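Local coordinates for protein putative modification methylase (Thermus thermophilus, PDB 2ZIG) that probably transfers a methyl group from S-adenosyl-L-methionine to the N4 atom of cytosine in DNA, as a member of the N(4)/N(6)-methyltransferase family, at residues V21-V26 with S285-D290; R78-V83 with D241-T246; T246-I251 with K274-R279. One frame throughout, in Å; residues are numbered along the deposited sequence.

Contact 1: residues V21-V26 with S285-D290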
ATOM      1  N   VAL B  21      12.440  22.841 -24.783  1.00 42.17           N
ATOM      2  CA  VAL B  21      13.001  21.579 -25.337  1.00 40.18           C
ATOM      3  C   VAL B  21      12.641  20.399 -24.445  1.00 39.69           C
ATOM      4  O   VAL B  21      12.781  20.451 -23.219  1.00 40.17           O
ATOM      5  CB  VAL B  21      14.544  21.654 -25.476  1.00 40.51           C
ATOM      6  CG1 VAL B  21      15.108  20.300 -25.857  1.00 38.20           C
ATOM      7  CG2 VAL B  21      14.920  22.680 -26.541  1.00 43.42           C
ATOM      8  N   HIS B  22      12.155  19.340 -25.080  1.00 38.17           N
ATOM      9  CA  HIS B  22      11.779  18.126 -24.389  1.00 36.38           C
ATOM     10  C   HIS B  22      12.767  17.088 -24.871  1.00 37.66           C
ATOM     11  O   HIS B  22      12.917  16.887 -26.077  1.00 37.93           O
ATOM     12  CB  HIS B  22      10.353  17.750 -24.765  1.00 34.17           C
ATOM     13  CG  HIS B  22       9.356  18.811 -24.424  1.00 34.22           C
ATOM     14  ND1 HIS B  22       8.658  19.515 -25.383  1.00 32.26           N
ATOM     15  CD2 HIS B  22       8.973  19.320 -23.229  1.00 31.01           C
ATOM     16  CE1 HIS B  22       7.889  20.414 -24.792  1.00 30.41           C
ATOM     17  NE2 HIS B  22       8.063  20.317 -23.485  1.00 33.00           N
ATOM     18  N   ARG B  23      13.450  16.437 -23.934  1.00 37.46           N
ATOM     19  CA  ARG B  23      14.465  15.456 -24.298  1.00 39.17           C
ATOM     20  C   ARG B  23      14.254  14.062 -23.727  1.00 37.46           C
ATOM     21  O   ARG B  23      13.724  13.894 -22.632  1.00 36.54           O
ATOM     22  CB  ARG B  23      15.837  15.969 -23.853  1.00 41.70           C
ATOM     23  CG  ARG B  23      16.009  17.471 -24.027  1.00 47.58           C
ATOM     24  CD  ARG B  23      17.273  17.969 -23.353  1.00 52.53           C
ATOM     25  NE  ARG B  23      18.479  17.676 -24.126  1.00 57.35           N
ATOM     26  CZ  ARG B  23      18.817  18.297 -25.253  1.00 59.01           C
ATOM     27  NH1 ARG B  23      19.935  17.965 -25.887  1.00 60.37           N
ATOM     28  NH2 ARG B  23      18.044  19.256 -25.745  1.00 60.33           N
ATOM     29  N   LEU B  24      14.681  13.064 -24.489  1.00 35.94           N
ATOM     30  CA  LEU B  24      14.586  11.681 -24.063  1.00 34.57           C
ATOM     31  C   LEU B  24      15.975  11.087 -24.302  1.00 36.58           C
ATOM     32  O   LEU B  24      16.448  11.035 -25.442  1.00 36.34           O
ATOM     33  CB  LEU B  24      13.548  10.928 -24.901  1.00 33.14           C
ATOM     34  CG  LEU B  24      12.962   9.613 -24.367  1.00 31.30           C
ATOM     35  CD1 LEU B  24      12.478   8.779 -25.537  1.00 29.24           C
ATOM     36  CD2 LEU B  24      13.981   8.835 -23.588  1.00 31.57           C
ATOM     37  N   HIS B  25      16.637  10.667 -23.231  1.00 36.26           N
ATOM     38  CA  HIS B  25      17.966  10.076 -23.353  1.00 35.90           C
ATOM     39  C   HIS B  25      17.841   8.571 -23.471  1.00 36.18           C
ATOM     40  O   HIS B  25      17.009   7.947 -22.803  1.00 36.01           O
ATOM     41  CB  HIS B  25      18.820  10.402 -22.134  1.00 36.19           C
ATOM     42  CG  HIS B  25      19.136  11.853 -21.986  1.00 36.33           C
ATOM     43  ND1 HIS B  25      20.355  12.388 -22.342  1.00 35.79           N
ATOM     44  CD2 HIS B  25      18.396  12.882 -21.511  1.00 36.60           C
ATOM     45  CE1 HIS B  25      20.353  13.684 -22.089  1.00 37.28           C
ATOM     46  NE2 HIS B  25      19.176  14.010 -21.585  1.00 37.49           N
ATOM     47  N   VAL B  26      18.666   7.986 -24.326  1.00 36.52           N
ATOM     48  CA  VAL B  26      18.639   6.543 -24.505  1.00 36.81           C
ATOM     49  C   VAL B  26      19.843   5.968 -23.798  1.00 36.19           C
ATOM     50  O   VAL B  26      20.975   6.277 -24.148  1.00 36.89           O
ATOM     51  CB  VAL B  26      18.696   6.155 -25.988  1.00 36.53           C
ATOM     52  CG1 VAL B  26      18.730   4.641 -26.123  1.00 37.72           C
ATOM     53  CG2 VAL B  26      17.494   6.726 -26.713  1.00 35.48           C
ATOM     54  N   SER B 285       8.368  18.769 -30.509  1.00 36.51           N
ATOM     55  CA  SER B 285       9.032  17.526 -30.878  1.00 35.18           C
ATOM     56  C   SER B 285       9.884  17.005 -29.742  1.00 34.45           C
ATOM     57  O   SER B 285      10.412  17.773 -28.941  1.00 33.95           O
ATOM     58  CB  SER B 285       9.916  17.735 -32.108  1.00 35.75           C
ATOM     59  OG  SER B 285       9.127  17.907 -33.269  1.00 36.68           O
ATOM     60  N   LEU B 286      10.023  15.690 -29.667  1.00 33.79           N
ATOM     61  CA  LEU B 286      10.834  15.108 -28.618  1.00 34.73           C
ATOM     62  C   LEU B 286      12.215  14.815 -29.169  1.00 35.71           C
ATOM     63  O   LEU B 286      12.356  14.053 -30.123  1.00 36.21           O
ATOM     64  CB  LEU B 286      10.209  13.813 -28.103  1.00 33.75           C
ATOM     65  CG  LEU B 286      11.058  13.107 -27.044  1.00 31.76           C
ATOM     66  CD1 LEU B 286      11.053  13.924 -25.756  1.00 30.09           C
ATOM     67  CD2 LEU B 286      10.516  11.711 -26.797  1.00 32.16           C
ATOM     68  N   GLU B 287      13.234  15.420 -28.573  1.00 35.34           N
ATOM     69  CA  GLU B 287      14.594  15.187 -29.021  1.00 37.90           C
ATOM     70  C   GLU B 287      15.146  13.939 -28.340  1.00 38.10           C
ATOM     71  O   GLU B 287      15.222  13.874 -27.113  1.00 38.56           O
ATOM     72  CB  GLU B 287      15.482  16.383 -28.690  1.00 40.35           C
ATOM     73  CG  GLU B 287      16.839  16.299 -29.361  1.00 45.87           C
ATOM     74  CD  GLU B 287      17.818  17.331 -28.851  1.00 47.19           C
ATOM     75  OE1 GLU B 287      18.883  17.489 -29.483  1.00 49.00           O
ATOM     76  OE2 GLU B 287      17.529  17.977 -27.822  1.00 47.95           O
ATOM     77  N   VAL B 288      15.524  12.948 -29.139  1.00 39.06           N
ATOM     78  CA  VAL B 288      16.073  11.703 -28.610  1.00 39.55           C
ATOM     79  C   VAL B 288      17.593  11.712 -28.704  1.00 42.75           C
ATOM     80  O   VAL B 288      18.153  11.828 -29.796  1.00 41.49           O
ATOM     81  CB  VAL B 288      15.547  10.491 -29.390  1.00 38.33           C
ATOM     82  CG1 VAL B 288      16.165   9.207 -28.844  1.00 36.12           C
ATOM     83  CG2 VAL B 288      14.027  10.447 -29.308  1.00 36.34           C
ATOM     84  N   LEU B 289      18.257  11.589 -27.560  1.00 46.02           N
ATOM     85  CA  LEU B 289      19.713  11.593 -27.519  1.00 49.50           C
ATOM     86  C   LEU B 289      20.267  10.211 -27.214  1.00 53.39           C
ATOM     87  O   LEU B 289      20.205   9.759 -26.071  1.00 52.57           O
ATOM     88  CB  LEU B 289      20.205  12.563 -26.452  1.00 48.88           C
ATOM     89  CG  LEU B 289      19.665  13.988 -26.516  1.00 50.13           C
ATOM     90  CD1 LEU B 289      20.278  14.797 -25.392  1.00 49.53           C
ATOM     91  CD2 LEU B 289      19.992  14.612 -27.864  1.00 50.14           C
ATOM     92  N   ASP B 290      20.806   9.546 -28.234  1.00 58.83           N
ATOM     93  CA  ASP B 290      21.385   8.212 -28.066  1.00 63.42           C
ATOM     94  C   ASP B 290      22.707   8.324 -27.319  1.00 65.80           C
ATOM     95  O   ASP B 290      23.754   7.935 -27.830  1.00 65.87           O
ATOM     96  CB  ASP B 290      21.626   7.537 -29.426  1.00 65.07           C
ATOM     97  CG  ASP B 290      20.337   7.079 -30.100  1.00 68.06           C
ATOM     98  OD1 ASP B 290      19.628   6.209 -29.540  1.00 69.09           O
ATOM     99  OD2 ASP B 290      20.033   7.587 -31.202  1.00 68.87           O
TER

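Contact 2: residues R78-V83 with D241-T246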
ATOM      1  N   ARG B  78      19.182   2.298  -6.877  1.00 35.25           N
ATOM      2  CA  ARG B  78      20.250   3.118  -7.432  1.00 35.75           C
ATOM      3  C   ARG B  78      19.662   4.249  -8.271  1.00 35.58           C
ATOM      4  O   ARG B  78      20.280   5.308  -8.438  1.00 34.67           O
ATOM      5  CB  ARG B  78      21.190   2.264  -8.275  1.00 37.07           C
ATOM      6  CG  ARG B  78      22.102   1.359  -7.458  1.00 41.98           C
ATOM      7  CD  ARG B  78      23.089   0.642  -8.370  1.00 45.35           C
ATOM      8  NE  ARG B  78      22.387  -0.120  -9.399  1.00 48.04           N
ATOM      9  CZ  ARG B  78      22.981  -0.737 -10.416  1.00 50.76           C
ATOM     10  NH1 ARG B  78      24.301  -0.684 -10.549  1.00 50.09           N
ATOM     11  NH2 ARG B  78      22.250  -1.402 -11.305  1.00 50.71           N
ATOM     12  N   VAL B  79      18.464   4.014  -8.799  1.00 33.65           N
ATOM     13  CA  VAL B  79      17.772   5.021  -9.593  1.00 33.38           C
ATOM     14  C   VAL B  79      17.131   6.040  -8.648  1.00 32.72           C
ATOM     15  O   VAL B  79      17.245   7.249  -8.854  1.00 33.58           O
ATOM     16  CB  VAL B  79      16.676   4.381 -10.464  1.00 34.08           C
ATOM     17  CG1 VAL B  79      15.900   5.458 -11.210  1.00 35.40           C
ATOM     18  CG2 VAL B  79      17.306   3.399 -11.440  1.00 33.40           C
ATOM     19  N   TRP B  80      16.468   5.548  -7.605  1.00 31.92           N
ATOM     20  CA  TRP B  80      15.814   6.424  -6.633  1.00 32.08           C
ATOM     21  C   TRP B  80      16.865   7.341  -5.985  1.00 33.28           C
ATOM     22  O   TRP B  80      16.570   8.491  -5.637  1.00 34.19           O
ATOM     23  CB  TRP B  80      15.098   5.600  -5.543  1.00 29.61           C
ATOM     24  CG  TRP B  80      14.131   4.531  -6.031  1.00 27.68           C
ATOM     25  CD1 TRP B  80      13.888   3.327  -5.430  1.00 26.98           C
ATOM     26  CD2 TRP B  80      13.279   4.572  -7.192  1.00 26.41           C
ATOM     27  NE1 TRP B  80      12.951   2.618  -6.142  1.00 27.05           N
ATOM     28  CE2 TRP B  80      12.560   3.358  -7.226  1.00 26.42           C
ATOM     29  CE3 TRP B  80      13.057   5.516  -8.206  1.00 26.57           C
ATOM     30  CZ2 TRP B  80      11.631   3.060  -8.237  1.00 27.74           C
ATOM     31  CZ3 TRP B  80      12.137   5.222  -9.209  1.00 25.05           C
ATOM     32  CH2 TRP B  80      11.434   4.000  -9.215  1.00 27.06           C
ATOM     33  N   ARG B  81      18.088   6.831  -5.822  1.00 35.91           N
ATOM     34  CA  ARG B  81      19.177   7.622  -5.225  1.00 36.48           C
ATOM     35  C   ARG B  81      19.486   8.844  -6.071  1.00 35.05           C
ATOM     36  O   ARG B  81      19.621   9.944  -5.549  1.00 36.19           O
ATOM     37  CB  ARG B  81      20.458   6.802  -5.078  1.00 38.64           C
ATOM     38  CG  ARG B  81      20.514   5.936  -3.843  1.00 44.28           C
ATOM     39  CD  ARG B  81      21.956   5.608  -3.471  1.00 46.75           C
ATOM     40  NE  ARG B  81      22.016   4.690  -2.337  1.00 50.13           N
ATOM     41  CZ  ARG B  81      21.595   3.429  -2.376  1.00 51.14           C
ATOM     42  NH1 ARG B  81      21.086   2.931  -3.498  1.00 51.05           N
ATOM     43  NH2 ARG B  81      21.665   2.672  -1.287  1.00 51.97           N
ATOM     44  N   GLU B  82      19.619   8.645  -7.377  1.00 33.30           N
ATOM     45  CA  GLU B  82      19.889   9.761  -8.275  1.00 35.60           C
ATOM     46  C   GLU B  82      18.694  10.709  -8.296  1.00 34.73           C
ATOM     47  O   GLU B  82      18.863  11.929  -8.306  1.00 35.32           O
ATOM     48  CB  GLU B  82      20.171   9.264  -9.699  1.00 38.00           C
ATOM     49  CG  GLU B  82      21.541   8.631  -9.882  1.00 41.63           C
ATOM     50  CD  GLU B  82      22.657   9.515  -9.357  1.00 41.59           C
ATOM     51  OE1 GLU B  82      22.705  10.703  -9.725  1.00 41.82           O
ATOM     52  OE2 GLU B  82      23.487   9.019  -8.571  1.00 46.11           O
ATOM     53  N   VAL B  83      17.486  10.147  -8.311  1.00 33.53           N
ATOM     54  CA  VAL B  83      16.282  10.968  -8.318  1.00 30.58           C
ATOM     55  C   VAL B  83      16.293  11.884  -7.100  1.00 29.58           C
ATOM     56  O   VAL B  83      15.997  13.070  -7.205  1.00 29.63           O
ATOM     57  CB  VAL B  83      14.992  10.105  -8.271  1.00 30.73           C
ATOM     58  CG1 VAL B  83      13.775  10.995  -7.932  1.00 24.31           C
ATOM     59  CG2 VAL B  83      14.784   9.416  -9.617  1.00 27.98           C
ATOM     60  N   ASP B 241      10.956  11.209 -16.127  1.00 26.71           N
ATOM     61  CA  ASP B 241      10.522   9.817 -16.064  1.00 26.63           C
ATOM     62  C   ASP B 241      11.772   9.008 -16.441  1.00 27.05           C
ATOM     63  O   ASP B 241      12.186   9.003 -17.600  1.00 27.92           O
ATOM     64  CB  ASP B 241       9.399   9.528 -17.069  1.00 27.04           C
ATOM     65  CG  ASP B 241       8.820   8.129 -16.911  1.00 26.41           C
ATOM     66  OD1 ASP B 241       9.546   7.236 -16.432  1.00 27.29           O
ATOM     67  OD2 ASP B 241       7.642   7.906 -17.272  1.00 26.54           O
ATOM     68  N   PRO B 242      12.396   8.331 -15.463  1.00 29.81           N
ATOM     69  CA  PRO B 242      13.602   7.510 -15.639  1.00 30.98           C
ATOM     70  C   PRO B 242      13.375   6.239 -16.469  1.00 32.22           C
ATOM     71  O   PRO B 242      14.334   5.630 -16.961  1.00 31.91           O
ATOM     72  CB  PRO B 242      13.998   7.161 -14.204  1.00 32.61           C
ATOM     73  CG  PRO B 242      13.353   8.217 -13.376  1.00 33.58           C
ATOM     74  CD  PRO B 242      12.030   8.400 -14.040  1.00 30.95           C
ATOM     75  N   PHE B 243      12.111   5.833 -16.602  1.00 29.77           N
ATOM     76  CA  PHE B 243      11.749   4.633 -17.355  1.00 28.39           C
ATOM     77  C   PHE B 243      10.619   5.002 -18.302  1.00 28.38           C
ATOM     78  O   PHE B 243       9.523   4.437 -18.233  1.00 27.64           O
ATOM     79  CB  PHE B 243      11.280   3.536 -16.396  1.00 28.44           C
ATOM     80  CG  PHE B 243      12.239   3.265 -15.270  1.00 28.80           C
ATOM     81  CD1 PHE B 243      11.912   3.606 -13.965  1.00 28.60           C
ATOM     82  CD2 PHE B 243      13.471   2.668 -15.516  1.00 30.64           C
ATOM     83  CE1 PHE B 243      12.796   3.356 -12.912  1.00 30.96           C
ATOM     84  CE2 PHE B 243      14.369   2.411 -14.471  1.00 30.18           C
ATOM     85  CZ  PHE B 243      14.028   2.756 -13.166  1.00 30.53           C
ATOM     86  N   ALA B 244      10.915   5.935 -19.203  1.00 28.17           N
ATOM     87  CA  ALA B 244       9.946   6.491 -20.145  1.00 27.35           C
ATOM     88  C   ALA B 244       9.141   5.593 -21.087  1.00 29.00           C
ATOM     89  O   ALA B 244       8.022   5.952 -21.457  1.00 28.25           O
ATOM     90  CB  ALA B 244      10.621   7.591 -20.953  1.00 26.09           C
ATOM     91  N   GLY B 245       9.683   4.447 -21.487  1.00 30.01           N
ATOM     92  CA  GLY B 245       8.937   3.592 -22.393  1.00 29.40           C
ATOM     93  C   GLY B 245       8.515   4.410 -23.603  1.00 31.86           C
ATOM     94  O   GLY B 245       9.349   5.108 -24.192  1.00 31.39           O
ATOM     95  N   THR B 246       7.237   4.352 -23.975  1.00 29.95           N
ATOM     96  CA  THR B 246       6.779   5.118 -25.125  1.00 30.45           C
ATOM     97  C   THR B 246       6.549   6.597 -24.826  1.00 29.94           C
ATOM     98  O   THR B 246       5.981   7.321 -25.649  1.00 28.26           O
ATOM     99  CB  THR B 246       5.507   4.527 -25.740  1.00 33.45           C
ATOM    100  OG1 THR B 246       4.539   4.301 -24.712  1.00 35.77           O
ATOM    101  CG2 THR B 246       5.829   3.225 -26.454  1.00 35.04           C
TER

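Contact 3: residues T246-I251 with K274-R279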
ATOM      1  N   THR B 246       7.237   4.352 -23.975  1.00 29.95           N
ATOM      2  CA  THR B 246       6.779   5.118 -25.125  1.00 30.45           C
ATOM      3  C   THR B 246       6.549   6.597 -24.826  1.00 29.94           C
ATOM      4  O   THR B 246       5.981   7.321 -25.649  1.00 28.26           O
ATOM      5  CB  THR B 246       5.507   4.527 -25.740  1.00 33.45           C
ATOM      6  OG1 THR B 246       4.539   4.301 -24.712  1.00 35.77           O
ATOM      7  CG2 THR B 246       5.829   3.225 -26.454  1.00 35.04           C
ATOM      8  N   GLY B 247       6.981   7.033 -23.643  1.00 27.72           N
ATOM      9  CA  GLY B 247       6.886   8.438 -23.276  1.00 29.00           C
ATOM     10  C   GLY B 247       5.598   9.043 -22.742  1.00 28.27           C
ATOM     11  O   GLY B 247       5.408  10.256 -22.842  1.00 31.14           O
ATOM     12  N   THR B 248       4.731   8.225 -22.156  1.00 27.08           N
ATOM     13  CA  THR B 248       3.472   8.715 -21.611  1.00 23.82           C
ATOM     14  C   THR B 248       3.693   9.947 -20.739  1.00 23.78           C
ATOM     15  O   THR B 248       3.031  10.978 -20.916  1.00 25.02           O
ATOM     16  CB  THR B 248       2.783   7.637 -20.754  1.00 23.36           C
ATOM     17  OG1 THR B 248       2.695   6.425 -21.505  1.00 26.91           O
ATOM     18  CG2 THR B 248       1.377   8.078 -20.359  1.00 21.81           C
ATOM     19  N   THR B 249       4.635   9.850 -19.810  1.00 20.45           N
ATOM     20  CA  THR B 249       4.902  10.958 -18.907  1.00 20.45           C
ATOM     21  C   THR B 249       5.459  12.192 -19.605  1.00 21.34           C
ATOM     22  O   THR B 249       5.114  13.314 -19.252  1.00 20.54           O
ATOM     23  CB  THR B 249       5.860  10.535 -17.795  1.00 20.10           C
ATOM     24  OG1 THR B 249       5.327   9.383 -17.124  1.00 19.95           O
ATOM     25  CG2 THR B 249       6.043  11.674 -16.794  1.00 21.31           C
ATOM     26  N   LEU B 250       6.338  11.985 -20.577  1.00 22.39           N
ATOM     27  CA  LEU B 250       6.923  13.096 -21.326  1.00 22.14           C
ATOM     28  C   LEU B 250       5.789  13.816 -22.049  1.00 21.44           C
ATOM     29  O   LEU B 250       5.727  15.035 -22.072  1.00 24.18           O
ATOM     30  CB  LEU B 250       7.933  12.562 -22.354  1.00 22.77           C
ATOM     31  CG  LEU B 250       9.375  12.203 -21.954  1.00 24.70           C
ATOM     32  CD1 LEU B 250       9.512  11.971 -20.469  1.00 21.48           C
ATOM     33  CD2 LEU B 250       9.804  10.975 -22.740  1.00 26.73           C
ATOM     34  N   ILE B 251       4.889  13.042 -22.642  1.00 23.45           N
ATOM     35  CA  ILE B 251       3.749  13.591 -23.368  1.00 23.66           C
ATOM     36  C   ILE B 251       2.823  14.383 -22.445  1.00 24.70           C
ATOM     37  O   ILE B 251       2.429  15.497 -22.773  1.00 24.12           O
ATOM     38  CB  ILE B 251       2.969  12.459 -24.052  1.00 24.02           C
ATOM     39  CG1 ILE B 251       3.846  11.844 -25.145  1.00 23.26           C
ATOM     40  CG2 ILE B 251       1.661  12.969 -24.619  1.00 22.81           C
ATOM     41  CD1 ILE B 251       3.226  10.631 -25.815  1.00 25.88           C
ATOM     42  N   LYS B 274       9.282   9.118 -29.548  1.00 32.89           N
ATOM     43  CA  LYS B 274       9.415  10.309 -30.381  1.00 32.93           C
ATOM     44  C   LYS B 274       8.254  10.455 -31.351  1.00 33.39           C
ATOM     45  O   LYS B 274       7.742  11.556 -31.540  1.00 32.85           O
ATOM     46  CB  LYS B 274      10.722  10.279 -31.178  1.00 33.72           C
ATOM     47  CG  LYS B 274      10.719  11.242 -32.357  1.00 34.38           C
ATOM     48  CD  LYS B 274      12.062  11.297 -33.088  1.00 39.95           C
ATOM     49  CE  LYS B 274      13.128  11.983 -32.246  1.00 40.21           C
ATOM     50  NZ  LYS B 274      14.311  12.396 -33.058  1.00 43.81           N
ATOM     51  N   GLU B 275       7.859   9.348 -31.978  1.00 34.25           N
ATOM     52  CA  GLU B 275       6.753   9.351 -32.938  1.00 35.32           C
ATOM     53  C   GLU B 275       5.416   9.605 -32.239  1.00 34.71           C
ATOM     54  O   GLU B 275       4.567  10.345 -32.736  1.00 33.86           O
ATOM     55  CB  GLU B 275       6.710   8.012 -33.695  1.00 36.26           C
ATOM     56  CG  GLU B 275       7.927   7.768 -34.618  1.00 37.29           C
ATOM     57  CD  GLU B 275       8.012   6.342 -35.161  1.00 37.34           C
ATOM     58  OE1 GLU B 275       8.996   6.032 -35.861  1.00 39.94           O
ATOM     59  OE2 GLU B 275       7.109   5.525 -34.892  1.00 38.48           O
ATOM     60  N   ARG B 276       5.239   8.989 -31.076  1.00 34.99           N
ATOM     61  CA  ARG B 276       4.013   9.147 -30.310  1.00 33.16           C
ATOM     62  C   ARG B 276       3.917  10.592 -29.825  1.00 32.90           C
ATOM     63  O   ARG B 276       2.875  11.237 -29.955  1.00 32.87           O
ATOM     64  CB  ARG B 276       4.013   8.187 -29.109  1.00 32.53           C
ATOM     65  CG  ARG B 276       2.705   8.165 -28.346  1.00 32.91           C
ATOM     66  CD  ARG B 276       2.796   7.372 -27.041  1.00 34.35           C
ATOM     67  NE  ARG B 276       1.610   7.596 -26.217  1.00 31.86           N
ATOM     68  CZ  ARG B 276       1.437   7.113 -24.991  1.00 33.06           C
ATOM     69  NH1 ARG B 276       0.317   7.379 -24.331  1.00 32.68           N
ATOM     70  NH2 ARG B 276       2.375   6.368 -24.422  1.00 32.07           N
ATOM     71  N   PHE B 277       5.020  11.092 -29.279  1.00 31.31           N
ATOM     72  CA  PHE B 277       5.097  12.449 -28.757  1.00 31.68           C
ATOM     73  C   PHE B 277       4.652  13.453 -29.812  1.00 33.98           C
ATOM     74  O   PHE B 277       3.797  14.301 -29.553  1.00 34.03           O
ATOM     75  CB  PHE B 277       6.536  12.751 -28.341  1.00 30.31           C
ATOM     76  CG  PHE B 277       6.712  14.069 -27.630  1.00 28.70           C
ATOM     77  CD1 PHE B 277       6.745  14.124 -26.240  1.00 26.05           C
ATOM     78  CD2 PHE B 277       6.906  15.242 -28.352  1.00 27.02           C
ATOM     79  CE1 PHE B 277       6.978  15.327 -25.575  1.00 26.85           C
ATOM     80  CE2 PHE B 277       7.139  16.454 -27.702  1.00 26.79           C
ATOM     81  CZ  PHE B 277       7.177  16.498 -26.306  1.00 27.39           C
ATOM     82  N   ALA B 278       5.236  13.349 -31.003  1.00 34.11           N
ATOM     83  CA  ALA B 278       4.910  14.253 -32.098  1.00 36.18           C
ATOM     84  C   ALA B 278       3.471  14.061 -32.555  1.00 37.23           C
ATOM     85  O   ALA B 278       2.925  14.882 -33.285  1.00 37.48           O
ATOM     86  CB  ALA B 278       5.873  14.027 -33.272  1.00 35.70           C
ATOM     87  N   ARG B 279       2.860  12.972 -32.115  1.00 38.29           N
ATOM     88  CA  ARG B 279       1.489  12.659 -32.483  1.00 38.85           C
ATOM     89  C   ARG B 279       0.534  13.261 -31.451  1.00 38.79           C
ATOM     90  O   ARG B 279      -0.546  13.744 -31.792  1.00 37.13           O
ATOM     91  CB  ARG B 279       1.334  11.136 -32.523  1.00 41.68           C
ATOM     92  CG  ARG B 279       0.267  10.587 -33.449  1.00 42.96           C
ATOM     93  CD  ARG B 279       0.250   9.059 -33.357  1.00 43.61           C
ATOM     94  NE  ARG B 279       1.555   8.483 -33.681  1.00 44.79           N
ATOM     95  CZ  ARG B 279       2.098   7.439 -33.061  1.00 43.14           C
ATOM     96  NH1 ARG B 279       3.290   6.996 -33.436  1.00 42.63           N
ATOM     97  NH2 ARG B 279       1.462   6.842 -32.059  1.00 42.28           N
TER
HETATM   98  O   HOH W   1      -0.389   5.701 -22.220  1.00 27.66           O

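Contact 1: residues V21-V26 with S285-D290
Strands 22-26 and 286-289 run parallel, their axes 4.6 Å apart at closest approach and 26° askew, with Arg23, Leu24 and His25 paired to Glu287, Val288 and Leu289. Leu24 uses both its backbone groups, N to Glu287 O and O from Leu289 N; Glu287 N to His22 O and Val26 N to Leu289 O complete the stitching. Leu24, Leu286 and Val288 supply apolar contacts on the face turned to helix 267-280, where Leu286 CD2 rests against Leu24 CB at 3.7 Å. At the far end Val26, directed at the partner strand, meets Val288 CG1 with its CG2 at 3.5 Å. The other face carries a salt bridge, Arg23 NH2 to Glu287 OE2, although the modelled position of OE2 is doubtful; the two side chains lie alongside each other. Leu289 CD1, anti to CA (chi2 -179°), touches His25 CE1 (3.5 Å) as well as Arg23 NH1. An alanine in place of Arg23 would probably leave Glu287 without its charge mate and take away one neighbour of Leu289 CD1. The outermost strand of this Rossmann-like sheet is thus joined by directional backbone bonds, with apolar contacts on the helix side and, on the reverse, a mixture of an ion pair and the Leu289-His25 contact.

Contact 2: residues R78-V83 with D241-T246
Phe243 meets Val79 tip to tip, its CZ facing both methyls of the valine, with CG1 and CG2 each 3.8 Å from it; no hydrogen bond crosses the contact. Phe243 is the aromatic residue of the FxGxG signature of amino-methyltransferases, the turn after strand 238-241 that leads into the S-adenosyl-L-methionine site, and helix 66-86 packs against it. Trp80 starts out pointing away from the loop, yet the far end of its indole swings back, bringing CH2 to the edge of the Phe243 ring, in its plane and 4.0 Å from CE1; the two side chains cross at about a right angle. Pro242 packs beside it: its CB touches Val79 CG1 at 3.9 Å, and its CG lies 4.2 Å from Val83 CG2. Across this contact the phenyl therefore meets carbon atoms at its edge and tip, while Pro242 CB sits over one face, offset toward the rim. Val44 and Thr46 of strand 41-46 add to the surroundings, and Ala29 and Glu264 of the cofactor site lie close by. The turn itself is shaped by an Asx turn: Asp241 OD1 accepts from Phe243 N at 2.9 Å, met on its anti side, 27° out of the carboxylate plane.

Contact 3: residues T246-I251 with K274-R279
Arg276 reaches out of helix 267-280 to two threonines, Thr246 of the glycine-rich FxGxG turn and Thr248, which opens helix 248-255 just after its N-cap, Gly247. Both threonines belong to the S-adenosyl-L-methionine site, which is consistent with a second-shell role for the arginine.

Both threonine hydroxyls bond the same nitrogen. Arg276 NH2 donates to Thr248 OG1 at 2.9 Å (141°), the hydroxyl tilted from the guanidinium plane, and weakly to Thr246 OG1 at 3.0 Å (127°). A water accepts from Arg276 NH1 at 2.8 Å and lies 3.2 Å from Thr248 OG1, closing a small circuit. The extended chain, from CG to NE, carries the guanidinium to the threonines, with CG anti to the backbone N (chi1 -173°). The positive charge would probably polarise the Thr248 hydroxyl.

A carbon group packs on the cation. Ile251 crosses the Arg276 side chain at about a right angle and sets CD1 over one face of the guanidinium, 3.5 Å from NE, which probably limits its rotation.

Nonpolar groups complete the contact. Ile251 and Phe277 slide past each other in opposite directions, with CG1 of the isoleucine 3.8 Å from CD1 of the ring. His22 of strand 22-26 also meets this ring. At the ring's edge, near its plane, Phe277 CE1 lies 3.7 Å from the carbonyl oxygen Leu250 O.

Overall arrangement
The chain's first modelled strand, 22-26, waits for its partner until strand 286-289 arrives near the C terminus, so contact 1 closes a loop that encloses the other two. Within it, helix 66-86 is met by the turn after strand 238-241, closing contact 2. Contact 3 opens from the end of that turn, at the shared Thr246, and closes when helix 267-280 returns; contacts 2 and 3 are therefore in series, and none of the three cross. Asp241 OD2 and Thr249 OG1, probably hydrogen-bonded, link contacts 2 and 3, while Phe277 packs on Ser285 and Leu286, and Lys274 on Leu286 and Val288. Together they join the edge strand, helix 66-86, the turn after strand 238-241 and helices 248-255 and 267-280.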